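Local coordinates for protein dihydrofolate reductase, putative (Aspergillus flavus, PDB 6DRS) that probably reduces dihydrofolate to tetrahydrofolate with NADPH, and binds NADP together with a diaminoquinazoline inhibitor, at residues N58-G63 with R80-V85; I126-V131 with E144-G149; T13-T18 with N180-G185. One frame throughout, in Å; residues are numbered along the deposited sequence.

Contact 1. Residues N58-G63 with R80-V85. With NAP (NADP nicotinamide-adenine-dinucleotide phosphate), chain H.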
loop_
_atom_site.group_PDB
_atom_site.type_symbol
_atom_site.label_atom_id
_atom_site.label_comp_id
_atom_site.label_asym_id
_atom_site.label_seq_id
_atom_site.Cartn_x
_atom_site.Cartn_y
_atom_site.Cartn_z
ATOM N N ASN A 58 12.064 1.442 -2.397
ATOM C CA ASN A 58 10.819 2.173 -2.137
ATOM C C ASN A 58 10.529 2.146 -0.639
ATOM O O ASN A 58 10.939 1.176 0.052
ATOM C CB ASN A 58 9.624 1.572 -2.883
ATOM C CG ASN A 58 9.827 1.563 -4.380
ATOM O OD1 ASN A 58 10.703 2.266 -4.890
ATOM N ND2 ASN A 58 9.052 0.743 -5.073
ATOM N N ALA A 59 9.873 3.218 -0.173
ATOM C CA ALA A 59 9.338 3.312 1.189
ATOM C C ALA A 59 7.802 3.158 1.146
ATOM O O ALA A 59 7.125 3.683 0.217
ATOM C CB ALA A 59 9.706 4.641 1.811
ATOM N N MET A 60 7.255 2.456 2.144
ATOM C CA MET A 60 5.789 2.440 2.394
ATOM C C MET A 60 5.495 3.178 3.708
ATOM O O MET A 60 6.026 2.829 4.752
ATOM C CB MET A 60 5.277 1.003 2.479
ATOM C CG MET A 60 5.442 0.289 1.173
ATOM S SD MET A 60 4.888 -1.382 1.365
ATOM C CE MET A 60 5.954 -1.955 2.695
ATOM N N ILE A 61 4.704 4.237 3.657
ATOM C CA ILE A 61 4.334 4.882 4.910
ATOM C C ILE A 61 2.968 4.349 5.366
ATOM O O ILE A 61 2.017 4.326 4.567
ATOM C CB ILE A 61 4.396 6.404 4.758
ATOM C CG1 ILE A 61 5.822 6.786 4.359
ATOM C CG2 ILE A 61 3.985 7.091 6.058
ATOM C CD1 ILE A 61 5.976 8.239 3.986
ATOM N N MET A 62 2.896 3.884 6.621
ATOM C CA MET A 62 1.689 3.229 7.137
ATOM C C MET A 62 1.368 3.699 8.568
ATOM O O MET A 62 2.250 4.075 9.342
ATOM C CB MET A 62 1.844 1.705 7.112
ATOM C CG MET A 62 2.840 1.181 8.124
ATOM S SD MET A 62 3.392 -0.467 7.651
ATOM C CE MET A 62 4.702 -0.008 6.506
ATOM N N GLY A 63 0.080 3.678 8.932
ATOM C CA GLY A 63 -0.303 3.887 10.333
ATOM C C GLY A 63 0.051 2.666 11.175
ATOM O O GLY A 63 0.213 1.554 10.647
ATOM N N ARG A 80 11.428 -3.442 1.204
ATOM C CA ARG A 80 11.001 -2.060 1.189
ATOM C C ARG A 80 11.436 -1.380 2.497
ATOM O O ARG A 80 11.803 -2.039 3.458
ATOM C CB ARG A 80 9.481 -1.993 1.037
ATOM C CG ARG A 80 8.980 -2.189 -0.388
ATOM C CD ARG A 80 7.657 -2.922 -0.390
ATOM N NE ARG A 80 7.780 -4.310 0.057
ATOM C CZ ARG A 80 6.778 -5.192 0.140
ATOM N NH1 ARG A 80 5.552 -4.878 -0.266
ATOM N NH2 ARG A 80 7.017 -6.400 0.622
ATOM N N ILE A 81 11.391 -0.074 2.529
ATOM C CA ILE A 81 11.550 0.667 3.777
ATOM C C ILE A 81 10.145 0.831 4.388
ATOM O O ILE A 81 9.249 1.386 3.746
ATOM C CB ILE A 81 12.180 2.042 3.460
ATOM C CG1 ILE A 81 13.584 1.884 2.869
ATOM C CG2 ILE A 81 12.163 2.952 4.684
ATOM C CD1 ILE A 81 14.016 3.031 1.983
ATOM N N ASN A 82 9.933 0.276 5.571
ATOM C CA ASN A 82 8.663 0.352 6.226
ATOM C C ASN A 82 8.701 1.551 7.164
ATOM O O ASN A 82 9.640 1.695 7.957
ATOM C CB ASN A 82 8.369 -0.929 6.996
ATOM C CG ASN A 82 8.192 -2.137 6.104
ATOM O OD1 ASN A 82 7.108 -2.710 6.072
ATOM N ND2 ASN A 82 9.244 -2.574 5.419
ATOM N N VAL A 83 7.729 2.445 7.037
ATOM C CA VAL A 83 7.731 3.637 7.880
ATOM C C VAL A 83 6.437 3.664 8.697
ATOM O O VAL A 83 5.359 3.872 8.131
ATOM C CB VAL A 83 7.918 4.935 7.071
ATOM C CG1 VAL A 83 8.043 6.139 8.002
ATOM C CG2 VAL A 83 9.117 4.847 6.138
ATOM N N ILE A 84 6.548 3.434 10.005
ATOM C CA ILE A 84 5.367 3.250 10.871
ATOM C C ILE A 84 5.073 4.567 11.590
ATOM O O ILE A 84 5.925 5.064 12.327
ATOM C CB ILE A 84 5.557 2.082 11.861
ATOM C CG1 ILE A 84 5.761 0.746 11.144
ATOM C CG2 ILE A 84 4.384 2.013 12.838
ATOM C CD1 ILE A 84 7.197 0.296 11.000
ATOM N N VAL A 85 3.878 5.126 11.350
ATOM C CA VAL A 85 3.473 6.417 11.942
ATOM C C VAL A 85 2.639 6.172 13.205
ATOM O O VAL A 85 1.635 5.453 13.170
ATOM C CB VAL A 85 2.720 7.317 10.941
ATOM C CG1 VAL A 85 2.163 8.572 11.600
ATOM C CG2 VAL A 85 3.613 7.686 9.769
HETATM P PA NAP H . -4.244 3.364 10.510
HETATM O O1A NAP H . -3.559 2.218 9.820
HETATM O O2A NAP H . -4.550 4.710 9.961
HETATM O O5B NAP H . -3.495 3.584 11.935
HETATM C C5B NAP H . -4.017 4.397 13.003
HETATM C C4B NAP H . -2.851 4.604 13.948
HETATM O O4B NAP H . -1.839 5.361 13.281
HETATM C C3B NAP H . -3.185 5.426 15.184
HETATM O O3B NAP H . -3.721 4.588 16.219
HETATM C C2B NAP H . -1.827 5.998 15.548
HETATM O O2B NAP H . -0.996 4.971 16.083
HETATM C C1B NAP H . -1.197 6.265 14.194
HETATM N N9A NAP H . -1.484 7.616 13.745
HETATM C C8A NAP H . -2.559 7.884 12.987
HETATM N N7A NAP H . -2.598 9.202 12.702
HETATM C C5A NAP H . -1.527 9.792 13.277
HETATM C C6A NAP H . -0.995 11.172 13.350
HETATM N N6A NAP H . -1.665 12.133 12.701
HETATM N N1A NAP H . 0.139 11.430 14.037
HETATM C C2A NAP H . 0.773 10.415 14.652
HETATM N N3A NAP H . 0.337 9.127 14.625
HETATM C C4A NAP H . -0.792 8.742 13.975
HETATM O O3 NAP H . -5.589 2.688 11.167
HETATM P PN NAP H . -7.108 2.632 10.579
HETATM O O1N NAP H . -7.489 3.887 9.913
HETATM O O2N NAP H . -7.876 2.115 11.776
HETATM O O5D NAP H . -7.005 1.455 9.503
HETATM C C5D NAP H . -6.606 0.161 9.881
HETATM C C4D NAP H . -7.591 -0.716 9.139
HETATM O O4D NAP H . -7.539 -0.367 7.755
HETATM C C3D NAP H . -7.340 -2.202 9.235
HETATM O O3D NAP H . -8.641 -2.848 9.242
HETATM C C2D NAP H . -6.605 -2.490 7.953
HETATM O O2D NAP H . -6.785 -3.831 7.574
HETATM C C1D NAP H . -7.257 -1.534 6.978
HETATM N N1N NAP H . -6.389 -1.223 5.822
HETATM C C2N NAP H . -6.836 -1.557 4.589
HETATM C C3N NAP H . -6.063 -1.319 3.434
HETATM C C7N NAP H . -6.607 -1.694 2.057
HETATM O O7N NAP H . -5.992 -1.393 1.029
HETATM N N7N NAP H . -7.773 -2.364 2.000
HETATM C C4N NAP H . -4.781 -0.757 3.596
HETATM C C5N NAP H . -4.352 -0.434 4.885
HETATM C C6N NAP H . -5.161 -0.687 5.994
HETATM P P2B NAP H . -0.833 4.771 17.671
HETATM O O1X NAP H . -2.189 4.294 18.174
HETATM O O2X NAP H . 0.132 3.605 17.753
HETATM O O3X NAP H . -0.465 6.173 18.047
#

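Contact 2. Residues I126-V131 with E144-G149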
loop_
_atom_site.group_PDB
_atom_site.type_symbol
_atom_site.label_atom_id
_atom_site.label_comp_id
_atom_site.label_asym_id
_atom_site.label_seq_id
_atom_site.Cartn_x
_atom_site.Cartn_y
_atom_site.Cartn_z
ATOM N N ILE A 126 16.619 -2.819 -0.371
ATOM C CA ILE A 126 16.963 -3.295 0.972
ATOM C C ILE A 126 15.704 -3.326 1.853
ATOM O O ILE A 126 14.662 -2.815 1.466
ATOM C CB ILE A 126 18.142 -2.506 1.575
ATOM C CG1 ILE A 126 17.902 -1.002 1.630
ATOM C CG2 ILE A 126 19.419 -2.833 0.805
ATOM C CD1 ILE A 126 17.013 -0.569 2.748
ATOM N N THR A 127 15.787 -3.970 3.011
ATOM C CA THR A 127 14.652 -4.023 3.953
ATOM C C THR A 127 15.000 -3.175 5.174
ATOM O O THR A 127 16.067 -3.381 5.781
ATOM C CB THR A 127 14.441 -5.462 4.423
ATOM O OG1 THR A 127 14.279 -6.282 3.265
ATOM C CG2 THR A 127 13.261 -5.604 5.356
ATOM N N ASP A 128 14.130 -2.230 5.515
ATOM C CA ASP A 128 14.312 -1.447 6.712
ATOM C C ASP A 128 12.944 -1.149 7.358
ATOM O O ASP A 128 11.906 -1.231 6.688
ATOM C CB ASP A 128 15.026 -0.136 6.401
ATOM C CG ASP A 128 15.657 0.528 7.619
ATOM O OD1 ASP A 128 15.890 -0.169 8.632
ATOM O OD2 ASP A 128 15.888 1.747 7.558
ATOM N N ALA A 129 12.956 -0.755 8.637
ATOM C CA ALA A 129 11.768 -0.240 9.312
ATOM C C ALA A 129 12.176 0.921 10.205
ATOM O O ALA A 129 13.150 0.807 10.936
ATOM C CB ALA A 129 11.100 -1.320 10.110
ATOM N N ILE A 130 11.428 2.010 10.127
ATOM C CA ILE A 130 11.647 3.152 10.989
ATOM C C ILE A 130 10.293 3.692 11.480
ATOM O O ILE A 130 9.259 3.507 10.829
ATOM C CB ILE A 130 12.463 4.232 10.269
ATOM C CG1 ILE A 130 11.653 4.893 9.159
ATOM C CG2 ILE A 130 13.740 3.628 9.716
ATOM C CD1 ILE A 130 12.501 5.698 8.183
ATOM N N VAL A 131 10.317 4.399 12.608
ATOM C CA VAL A 131 9.086 4.846 13.267
ATOM C C VAL A 131 9.127 6.368 13.355
ATOM O O VAL A 131 10.110 6.876 13.788
ATOM C CB VAL A 131 8.995 4.234 14.676
ATOM C CG1 VAL A 131 7.742 4.700 15.409
ATOM C CG2 VAL A 131 9.108 2.715 14.652
ATOM N N GLU A 144 15.751 12.195 4.643
ATOM C CA GLU A 144 17.000 12.405 5.379
ATOM C C GLU A 144 17.826 11.110 5.458
ATOM O O GLU A 144 19.041 11.155 5.260
ATOM C CB GLU A 144 16.727 13.039 6.744
ATOM C CG GLU A 144 17.901 12.965 7.710
ATOM C CD GLU A 144 18.952 14.058 7.558
ATOM O OE1 GLU A 144 19.233 14.750 8.566
ATOM O OE2 GLU A 144 19.491 14.220 6.436
ATOM N N LYS A 145 17.212 9.961 5.731
ATOM C CA LYS A 145 18.014 8.761 5.933
ATOM C C LYS A 145 18.504 8.208 4.587
ATOM O O LYS A 145 19.613 7.691 4.509
ATOM C CB LYS A 145 17.292 7.699 6.770
ATOM C CG LYS A 145 18.114 6.441 7.031
ATOM C CD LYS A 145 17.546 5.431 8.040
ATOM C CE LYS A 145 18.336 4.135 8.032
ATOM N NZ LYS A 145 17.910 3.161 9.065
ATOM N N PHE A 146 17.712 8.297 3.525
ATOM C CA PHE A 146 18.041 7.471 2.364
ATOM C C PHE A 146 18.590 8.294 1.197
ATOM O O PHE A 146 19.278 7.734 0.363
ATOM C CB PHE A 146 16.909 6.507 2.009
ATOM C CG PHE A 146 16.841 5.332 2.948
ATOM C CD1 PHE A 146 17.686 4.240 2.776
ATOM C CD2 PHE A 146 15.967 5.343 4.031
ATOM C CE1 PHE A 146 17.645 3.165 3.650
ATOM C CE2 PHE A 146 15.933 4.268 4.908
ATOM C CZ PHE A 146 16.768 3.188 4.715
ATOM N N LYS A 147 18.278 9.591 1.148
ATOM C CA LYS A 147 18.825 10.518 0.117
ATOM C C LYS A 147 18.472 10.012 -1.287
ATOM O O LYS A 147 17.296 9.845 -1.592
ATOM C CB LYS A 147 20.336 10.732 0.266
ATOM C CG LYS A 147 20.794 11.205 1.635
ATOM C CD LYS A 147 20.477 12.645 1.922
ATOM C CE LYS A 147 21.161 13.110 3.193
ATOM N NZ LYS A 147 20.830 14.528 3.463
ATOM N N GLY A 148 19.489 9.792 -2.130
ATOM C CA GLY A 148 19.280 9.400 -3.539
ATOM C C GLY A 148 19.091 7.899 -3.689
ATOM O O GLY A 148 18.831 7.416 -4.795
ATOM N N GLY A 149 19.228 7.165 -2.578
ATOM C CA GLY A 149 18.849 5.751 -2.547
ATOM C C GLY A 149 17.341 5.577 -2.332
ATOM O O GLY A 149 16.812 4.449 -2.475
#

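Contact 3. Residues T13-T18 with N180-G185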
loop_
_atom_site.group_PDB
_atom_site.type_symbol
_atom_site.label_atom_id
_atom_site.label_comp_id
_atom_site.label_asym_id
_atom_site.label_seq_id
_atom_site.Cartn_x
_atom_site.Cartn_y
_atom_site.Cartn_z
ATOM N N THR A 13 -10.320 -1.189 -2.343
ATOM C CA THR A 13 -11.627 -0.824 -1.777
ATOM C C THR A 13 -12.726 -1.766 -2.287
ATOM O O THR A 13 -12.563 -2.436 -3.333
ATOM C CB THR A 13 -12.012 0.642 -1.997
ATOM O OG1 THR A 13 -12.334 0.803 -3.376
ATOM C CG2 THR A 13 -10.936 1.601 -1.568
ATOM N N THR A 14 -13.802 -1.834 -1.490
ATOM C CA THR A 14 -15.032 -2.544 -1.845
ATOM C C THR A 14 -16.222 -1.570 -1.720
ATOM O O THR A 14 -16.327 -0.831 -0.705
ATOM C CB THR A 14 -15.172 -3.854 -1.063
ATOM O OG1 THR A 14 -16.232 -4.559 -1.704
ATOM C CG2 THR A 14 -15.456 -3.679 0.416
ATOM N N PRO A 15 -17.088 -1.500 -2.763
ATOM C CA PRO A 15 -18.196 -0.529 -2.689
ATOM C C PRO A 15 -19.340 -0.997 -1.773
ATOM O O PRO A 15 -19.777 -2.170 -1.844
ATOM C CB PRO A 15 -18.673 -0.357 -4.132
ATOM C CG PRO A 15 -18.341 -1.669 -4.764
ATOM C CD PRO A 15 -17.029 -2.070 -4.114
ATOM N N ILE A 16 -19.778 -0.081 -0.922
ATOM C CA ILE A 16 -20.928 -0.280 -0.031
ATOM C C ILE A 16 -21.968 0.812 -0.302
ATOM O O ILE A 16 -21.860 1.949 0.184
ATOM C CB ILE A 16 -20.495 -0.310 1.442
ATOM C CG1 ILE A 16 -19.368 -1.323 1.659
ATOM C CG2 ILE A 16 -21.693 -0.601 2.339
ATOM C CD1 ILE A 16 -18.548 -1.046 2.891
ATOM N N PRO A 17 -22.991 0.473 -1.094
ATOM C CA PRO A 17 -24.012 1.508 -1.395
ATOM C C PRO A 17 -24.779 1.803 -0.101
ATOM O O PRO A 17 -25.218 0.878 0.560
ATOM C CB PRO A 17 -24.937 0.835 -2.417
ATOM C CG PRO A 17 -24.062 -0.240 -3.033
ATOM C CD PRO A 17 -23.253 -0.758 -1.857
ATOM N N THR A 18 -24.846 3.062 0.286
ATOM C CA THR A 18 -25.765 3.456 1.341
ATOM C C THR A 18 -26.792 4.423 0.738
ATOM O O THR A 18 -26.621 4.845 -0.417
ATOM C CB THR A 18 -25.006 4.078 2.513
ATOM O OG1 THR A 18 -24.604 5.373 2.071
ATOM C CG2 THR A 18 -23.790 3.270 2.904
ATOM N N ASN A 180 -10.350 -2.119 -7.079
ATOM C CA ASN A 180 -11.801 -2.301 -6.805
ATOM C C ASN A 180 -12.093 -3.788 -6.625
ATOM O O ASN A 180 -11.697 -4.608 -7.450
ATOM C CB ASN A 180 -12.709 -1.763 -7.912
ATOM C CG ASN A 180 -12.508 -0.287 -8.078
ATOM O OD1 ASN A 180 -12.331 0.419 -7.089
ATOM N ND2 ASN A 180 -12.416 0.153 -9.319
ATOM N N VAL A 181 -12.770 -4.086 -5.516
ATOM C CA VAL A 181 -13.105 -5.459 -5.112
ATOM C C VAL A 181 -14.633 -5.553 -4.985
ATOM O O VAL A 181 -15.246 -4.780 -4.249
ATOM C CB VAL A 181 -12.404 -5.853 -3.788
ATOM C CG1 VAL A 181 -12.881 -7.208 -3.279
ATOM C CG2 VAL A 181 -10.887 -5.857 -3.939
ATOM N N GLU A 182 -15.231 -6.490 -5.701
ATOM C CA GLU A 182 -16.670 -6.683 -5.667
ATOM C C GLU A 182 -16.987 -8.171 -5.539
ATOM O O GLU A 182 -16.281 -8.991 -6.120
ATOM C CB GLU A 182 -17.301 -6.156 -6.952
ATOM C CG GLU A 182 -17.785 -4.737 -6.796
ATOM C CD GLU A 182 -18.199 -4.049 -8.081
ATOM O OE1 GLU A 182 -18.565 -4.761 -9.040
ATOM O OE2 GLU A 182 -18.140 -2.802 -8.111
ATOM N N LYS A 183 -18.061 -8.522 -4.815
ATOM C CA LYS A 183 -18.507 -9.948 -4.828
ATOM C C LYS A 183 -19.159 -10.257 -6.189
ATOM O O LYS A 183 -19.758 -9.363 -6.811
ATOM C CB LYS A 183 -19.473 -10.202 -3.671
ATOM C CG LYS A 183 -18.864 -10.273 -2.274
ATOM C CD LYS A 183 -19.754 -11.083 -1.352
ATOM C CE LYS A 183 -19.196 -11.382 0.025
ATOM N NZ LYS A 183 -19.456 -10.229 0.908
ATOM N N LYS A 184 -19.015 -11.495 -6.682
ATOM C CA LYS A 184 -19.808 -11.968 -7.849
ATOM C C LYS A 184 -21.289 -11.995 -7.442
ATOM O O LYS A 184 -21.603 -12.298 -6.289
ATOM C CB LYS A 184 -19.438 -13.394 -8.286
ATOM C CG LYS A 184 -17.962 -13.764 -8.286
ATOM C CD LYS A 184 -17.249 -13.420 -9.567
ATOM C CE LYS A 184 -17.346 -14.519 -10.604
ATOM N NZ LYS A 184 -16.400 -15.608 -10.294
ATOM N N GLY A 185 -22.192 -11.667 -8.364
ATOM C CA GLY A 185 -23.642 -11.773 -8.081
ATOM C C GLY A 185 -24.037 -13.189 -7.670
ATOM O O GLY A 185 -23.333 -14.153 -8.015
HETATM O O HOH W 1 -14.372 -0.033 -4.991
#

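Contact 1. Residues N58-G63 with R80-V85
From N58 opposite R80 to G63 beside V85 the two segments run parallel, their strand axes 4.7 Å apart at 20°, and five alternating backbone hydrogen bonds join them, among them I81 N to N58 O at 2.8 Å. On the face carrying A59, I61, I81, V83 and V85, small and branched side chains pack flush: I61 CG1 lies alongside V83 CB, and I61 CG2 reaches V85 CG2 at 3.8 Å. Such compact residues suit the layer under helix 135-146, whose L139 and V142 pack on I61 and V83.

The other face bears the flexible M60 and M62 beside N82 and I84. M60 SD lies 3.6 Å from R80 CD, and the bend at the last torsion of M60 (chi3 -58°) sets its CE over one face of the R80 guanidinium. M62 likewise folds its tip back, so that its CE and that of M60 each lie 3.6 Å from N82 OD1. The amide of N82 is held by L77 O and D128 O through ND2.

This is the joined pair of strands in a beta-alpha-beta unit, and the cofactor lies at the C-terminal ends of both strands. G63, at the N-cap of the next helix, has no side chain to collide with NAP O5B, 3.6 Å from its CA, while V85 CG1 touches the adenine at NAP N3A (3.6 Å). At the other end M60 SD and CE pack on the aliphatic stem of R80, while its guanidinium bonds T48 OG1 through NH1 and G78 O through NH2 and reaches the inhibitor by one weak bond from NH1.

Contact 2. Residues I126-V131 with E144-G149
The ring of F146 takes D128 at its edge, where D128 OD2 lies in the ring plane 3.3 Å from F146 CZ, and on one face it carries the neighbouring K145, whose CG sits 3.7 Å above the plane of the ring and toward the rim. The carboxylate is turned 70° from the ring, an approach that sets a negative oxygen against the slightly positive C-H rim. I126 and F146 point at each other, with I126 CD1 3.9 Å from F146 CE1.

K145 runs out fully extended from a CG anti to its backbone N (chi1 -179°), and this length carries NZ across to D128. The salt bridge from K145 NZ to D128 OD2 is 2.9 Å long and meets the syn side of the carboxylate, 22° out of its plane. R104 offers OD1 only a long, weak ion pair. These groups join strand 128-132, in the parallel part of the mixed sheet, to the last turn of helix 135-146, within the beta-alpha-beta crossover that leads on to strand 150-157; F146 also packs on the neighbouring strand 81-85. A long lysine suits this outer position, since its CG can lie over the rim of the phenyl ring before the ammonium reaches the acid. Further out, I130 CG2 stands 4.2 Å from K145 NZ.

Contact 3. Residues T13-T18 with N180-G185
T14 leads the contact with V181: its CB stands 3.3 Å from V181 O, and one bond further OG1 donates to that same oxygen at 2.7 Å. The chi1 of -168° swings the hydroxyl opposite the backbone N and so across to the neighbouring strand; the donor lies above the carbonyl plane, 38° out of it. The T14 side chain also packs on F193.

The hydroxyl bond makes sense beside the next residue. T13 and N180 form a parallel bridge, with V181 N bonded to T13 O at 2.7 Å, and the following rung would ordinarily bring a backbone N-H to V181 O. P15 has none, and its CD sits 3.2 Å from V181 O instead. Strands 7-17 and 174-183 are neighbours in the large mixed sheet of the dihydrofolate reductase fold, and here, near their C-terminal ends, their axes already diverge by 52°.

On the side where T13 and N180 lie next to each other, one water spans the gap, 2.7 Å from T13 OG1 and donating to N180 OD1 at 3.0 Å; N180 ND2 is bonded to Q240. The pyrrolidine of P15 meets E182 at about a right angle. Rigid and apolar, the ring packs on the stem of the glutamate, P15 CG lying 3.7 Å from E182 CG and 3.5 Å from E182 OE2, while OE1 forms a salt bridge with R238.

Overall arrangement
All three contacts reach one curved mixed sheet. Contacts 1 and 2 adjoin, their centres 9 Å apart: strands 81-85 and 128-132 are neighbours, with N82 N 2.7 Å from D128 O, and I81 CD1 packs 3.7 Å from F146 CD2. Contact 3 stands at the far end, its centre 27 Å from that of contact 1 and 36 Å from that of contact 2, on the opposite side of the chain's centre from contact 2. The ligands lie between: contact 1 touches NADP through G63 and V85, and the nearest atoms of the R80 side chain and the inhibitor are about 3 Å apart. In contact 3 the nearest atoms of the T13 side chain and NADP are about 6 Å apart.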